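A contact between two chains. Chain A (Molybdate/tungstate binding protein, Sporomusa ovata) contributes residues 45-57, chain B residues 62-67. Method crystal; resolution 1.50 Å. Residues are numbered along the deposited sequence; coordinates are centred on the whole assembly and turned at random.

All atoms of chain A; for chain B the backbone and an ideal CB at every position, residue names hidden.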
# COMPACT_ATOMS: atom_id res chain seq x y z
N ASP A 45 2.84 -4.26 -21.53
CA ASP A 45 3.49 -2.98 -21.78
C ASP A 45 5.00 -3.09 -21.67
O ASP A 45 5.74 -2.59 -22.52
CB ASP A 45 2.93 -1.92 -20.82
CG ASP A 45 3.44 -0.52 -21.07
OD1 ASP A 45 3.76 -0.16 -22.23
OD2 ASP A 45 3.51 0.25 -20.08
N LEU A 46 5.49 -3.72 -20.60
CA LEU A 46 6.92 -3.89 -20.38
C LEU A 46 7.49 -5.04 -21.19
O LEU A 46 8.71 -5.18 -21.33
CB LEU A 46 7.19 -4.10 -18.89
CG LEU A 46 7.23 -2.87 -17.99
CD1 LEU A 46 5.87 -2.19 -17.90
CD2 LEU A 46 7.73 -3.21 -16.59
N ASP A 47 6.61 -5.86 -21.75
CA ASP A 47 7.00 -7.05 -22.51
C ASP A 47 7.92 -7.93 -21.66
O ASP A 47 8.98 -8.39 -22.08
CB ASP A 47 7.66 -6.71 -23.84
CG ASP A 47 7.66 -7.88 -24.81
OD1 ASP A 47 7.00 -8.91 -24.54
OD2 ASP A 47 8.34 -7.77 -25.85
N LEU A 48 7.50 -8.13 -20.41
CA LEU A 48 8.26 -8.94 -19.47
C LEU A 48 8.30 -10.41 -19.90
O LEU A 48 7.27 -10.98 -20.26
CB LEU A 48 7.64 -8.86 -18.07
CG LEU A 48 7.71 -7.53 -17.32
CD1 LEU A 48 7.00 -7.64 -15.97
CD2 LEU A 48 9.15 -7.09 -17.09
N VAL A 49 9.48 -10.99 -19.87
CA VAL A 49 9.68 -12.40 -20.19
C VAL A 49 10.76 -12.97 -19.26
O VAL A 49 11.61 -12.22 -18.76
CB VAL A 49 10.10 -12.65 -21.64
CG1 VAL A 49 9.03 -12.17 -22.61
CG2 VAL A 49 11.43 -11.99 -21.95
N PRO A 50 10.76 -14.27 -19.05
CA PRO A 50 11.76 -14.92 -18.23
C PRO A 50 13.16 -14.58 -18.73
O PRO A 50 13.41 -14.58 -19.93
CB PRO A 50 11.45 -16.40 -18.36
CG PRO A 50 9.99 -16.43 -18.70
CD PRO A 50 9.77 -15.24 -19.60
N GLY A 51 14.06 -14.25 -17.81
CA GLY A 51 15.43 -13.91 -18.15
C GLY A 51 15.65 -12.40 -18.18
O GLY A 51 16.79 -11.95 -18.19
N ASP A 52 14.56 -11.63 -18.18
CA ASP A 52 14.71 -10.17 -18.23
C ASP A 52 15.37 -9.62 -16.96
O ASP A 52 15.06 -10.04 -15.85
CB ASP A 52 13.37 -9.46 -18.39
CG ASP A 52 12.86 -9.31 -19.80
OD1 ASP A 52 13.65 -9.49 -20.75
OD2 ASP A 52 11.66 -9.00 -19.97
N LYS A 53 16.28 -8.67 -17.15
CA LYS A 53 16.87 -7.95 -16.03
C LYS A 53 15.91 -6.78 -15.75
O LYS A 53 15.59 -6.03 -16.67
CB LYS A 53 18.26 -7.40 -16.33
CG LYS A 53 19.29 -8.46 -16.67
CD LYS A 53 19.50 -9.46 -15.55
CE LYS A 53 20.56 -10.49 -15.94
NZ LYS A 53 20.45 -11.72 -15.10
N VAL A 54 15.46 -6.69 -14.52
CA VAL A 54 14.49 -5.67 -14.14
C VAL A 54 14.85 -5.08 -12.78
O VAL A 54 15.75 -5.55 -12.09
CB VAL A 54 13.08 -6.27 -14.03
CG1 VAL A 54 12.61 -6.84 -15.37
CG2 VAL A 54 13.02 -7.39 -12.99
N THR A 55 14.12 -4.03 -12.41
CA THR A 55 14.30 -3.43 -11.09
C THR A 55 13.01 -3.62 -10.29
O THR A 55 11.94 -3.17 -10.72
CB THR A 55 14.70 -1.95 -11.14
OG1 THR A 55 15.97 -1.84 -11.79
CG2 THR A 55 14.79 -1.36 -9.74
N ALA A 56 13.09 -4.30 -9.15
CA ALA A 56 11.94 -4.42 -8.26
C ALA A 56 11.91 -3.10 -7.48
O ALA A 56 12.98 -2.65 -7.04
CB ALA A 56 12.03 -5.62 -7.36
N LEU A 57 10.75 -2.47 -7.36
CA LEU A 57 10.63 -1.18 -6.70
C LEU A 57 9.62 -1.20 -5.56
O LEU A 57 8.47 -1.61 -5.75
CB LEU A 57 10.18 -0.14 -7.74
CG LEU A 57 9.94 1.28 -7.22
CD1 LEU A 57 11.26 1.96 -6.90
CD2 LEU A 57 9.13 2.08 -8.22
N UNK B 62 2.49 -4.91 -3.37
CA UNK B 62 3.10 -3.60 -3.17
C UNK B 62 4.46 -3.48 -3.83
O UNK B 62 5.20 -2.53 -3.53
CB UNK B 62 3.23 -3.31 -1.67
N UNK B 63 4.83 -4.42 -4.69
CA UNK B 63 6.11 -4.39 -5.37
C UNK B 63 5.91 -4.13 -6.86
O UNK B 63 5.24 -4.93 -7.51
CB UNK B 63 6.87 -5.70 -5.15
N UNK B 64 6.45 -3.02 -7.35
CA UNK B 64 6.36 -2.66 -8.77
C UNK B 64 7.55 -3.32 -9.48
O UNK B 64 8.54 -3.76 -8.88
CB UNK B 64 6.36 -1.14 -8.97
N UNK B 65 7.48 -3.41 -10.81
CA UNK B 65 8.55 -3.91 -11.64
C UNK B 65 8.86 -2.83 -12.69
O UNK B 65 7.95 -2.31 -13.34
CB UNK B 65 8.17 -5.24 -12.29
N UNK B 66 10.14 -2.52 -12.84
CA UNK B 66 10.59 -1.54 -13.82
C UNK B 66 11.52 -2.23 -14.81
O UNK B 66 12.30 -3.11 -14.44
CB UNK B 66 11.29 -0.36 -13.14
N UNK B 67 11.42 -1.82 -16.07
CA UNK B 67 12.26 -2.38 -17.12
C UNK B 67 12.56 -1.33 -18.19
O UNK B 67 13.76 -1.06 -18.44
OXT UNK B 67 11.60 -0.77 -18.74
CB UNK B 67 11.59 -3.60 -17.75

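The two backbones lie antiparallel, with strand axes 4.7 Å apart at closest approach and 151° between their directions. Thr A55 and Leu A57 each exchange a pair of backbone hydrogen bonds with chain B, so alternate positions there point to opposite faces of the sheet.

Position 62 lies at the margin: its CA-to-CB bond points sideways, and nothing of this stretch of chain A comes within 5.5 Å of the ideal CB. Chain A therefore selects little; the residue is Glu B62, whose end leads away.

At position 63 the bond is again sideways, with the ideal CB 4.4 Å from Leu A57 O. The small side chain of Ala A56 leaves room for a long, flexible apolar group. Met B63 fits: with chi1 and chi2 both t, it brings SD to 3.9 Å from Ala A56 CB.

Position 64 pairs with Leu A57, through Leu A57 N to its O (3.0 Å) and its N to Leu A57 O (2.9 Å). The CB lies on the face of Leu A57, which offers an apolar flank but no charge, so aliphatic or long polar side chains would serve. The residue is Glu B64; its OE1 stands 3.7 Å from Leu A57 CD2, a packing contact.

Position 65 is more restrictive. Its CB shares the face of Ala A56, 4.5 Å from Leu A48 CD1 and 4.8 Å from Leu A46 CD2, with Val A54 nearby. A compact aliphatic group, valine or isoleucine, suits this apolar setting. Val B65 is found, its CG1 3.8 Å from Val A54 CB and 4.1 Å from Leu A48 CD2.

Position 66 pairs with Thr A55: Thr A55 N to its O and its N to Thr A55 O, both 2.9 Å, at 170° and 155°. Its CB returns to the face of Thr A55 and Leu A57, where leucine, isoleucine or methionine could reach the latter. Leu B66 does so, CD2 to Leu A57 CD2 being 4.0 Å.

Position 67 ends the chain in a carboxylate. Its CB points toward chain A, 4.0 Å from Leu A46 CD2 and 4.1 Å from Val A54 CG1; beyond this apolar entrance lie Leu A46 O and the Asp A52 carboxylate. A long side chain with a cationic tip, lysine or perhaps arginine, is indicated. Lys B67 is extended, all four chi angles t, with CD 3.8 Å from Leu A48 CD2. Its NZ donates to Leu A46 O (3.0 Å) and forms a salt bridge with Asp A52 OD2 (2.8 Å), while a water bridges NZ and Asp A52 OD1.

Chain B (62-67) EMEVLK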
# COMPACT_ATOMS: atom_id res chain seq x y z
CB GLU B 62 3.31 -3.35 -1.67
CG GLU B 62 2.10 -3.64 -0.80
CD GLU B 62 1.12 -2.48 -0.86
OE1 GLU B 62 1.29 -1.56 -0.04
OE2 GLU B 62 0.24 -2.54 -1.73
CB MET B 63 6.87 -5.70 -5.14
CG MET B 63 8.21 -5.78 -5.86
SD MET B 63 9.12 -7.28 -5.46
CE MET B 63 9.75 -6.88 -3.83
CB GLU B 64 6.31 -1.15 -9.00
CG GLU B 64 5.02 -0.37 -8.83
CD GLU B 64 4.99 1.15 -9.08
OE1 GLU B 64 5.87 1.55 -9.82
OE2 GLU B 64 4.15 1.83 -8.45
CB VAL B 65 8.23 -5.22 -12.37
CG1 VAL B 65 9.39 -5.66 -13.26
CG2 VAL B 65 7.89 -6.32 -11.36
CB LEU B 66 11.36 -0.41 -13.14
CG LEU B 66 10.85 0.12 -11.80
CD1 LEU B 66 11.74 1.26 -11.33
CD2 LEU B 66 9.40 0.58 -11.88
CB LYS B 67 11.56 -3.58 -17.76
CG LYS B 67 12.38 -4.21 -18.89
CD LYS B 67 11.63 -5.39 -19.49
CE LYS B 67 12.15 -5.68 -20.89
NZ LYS B 67 11.29 -6.68 -21.58
O HOH W 1 12.96 -8.88 -23.30
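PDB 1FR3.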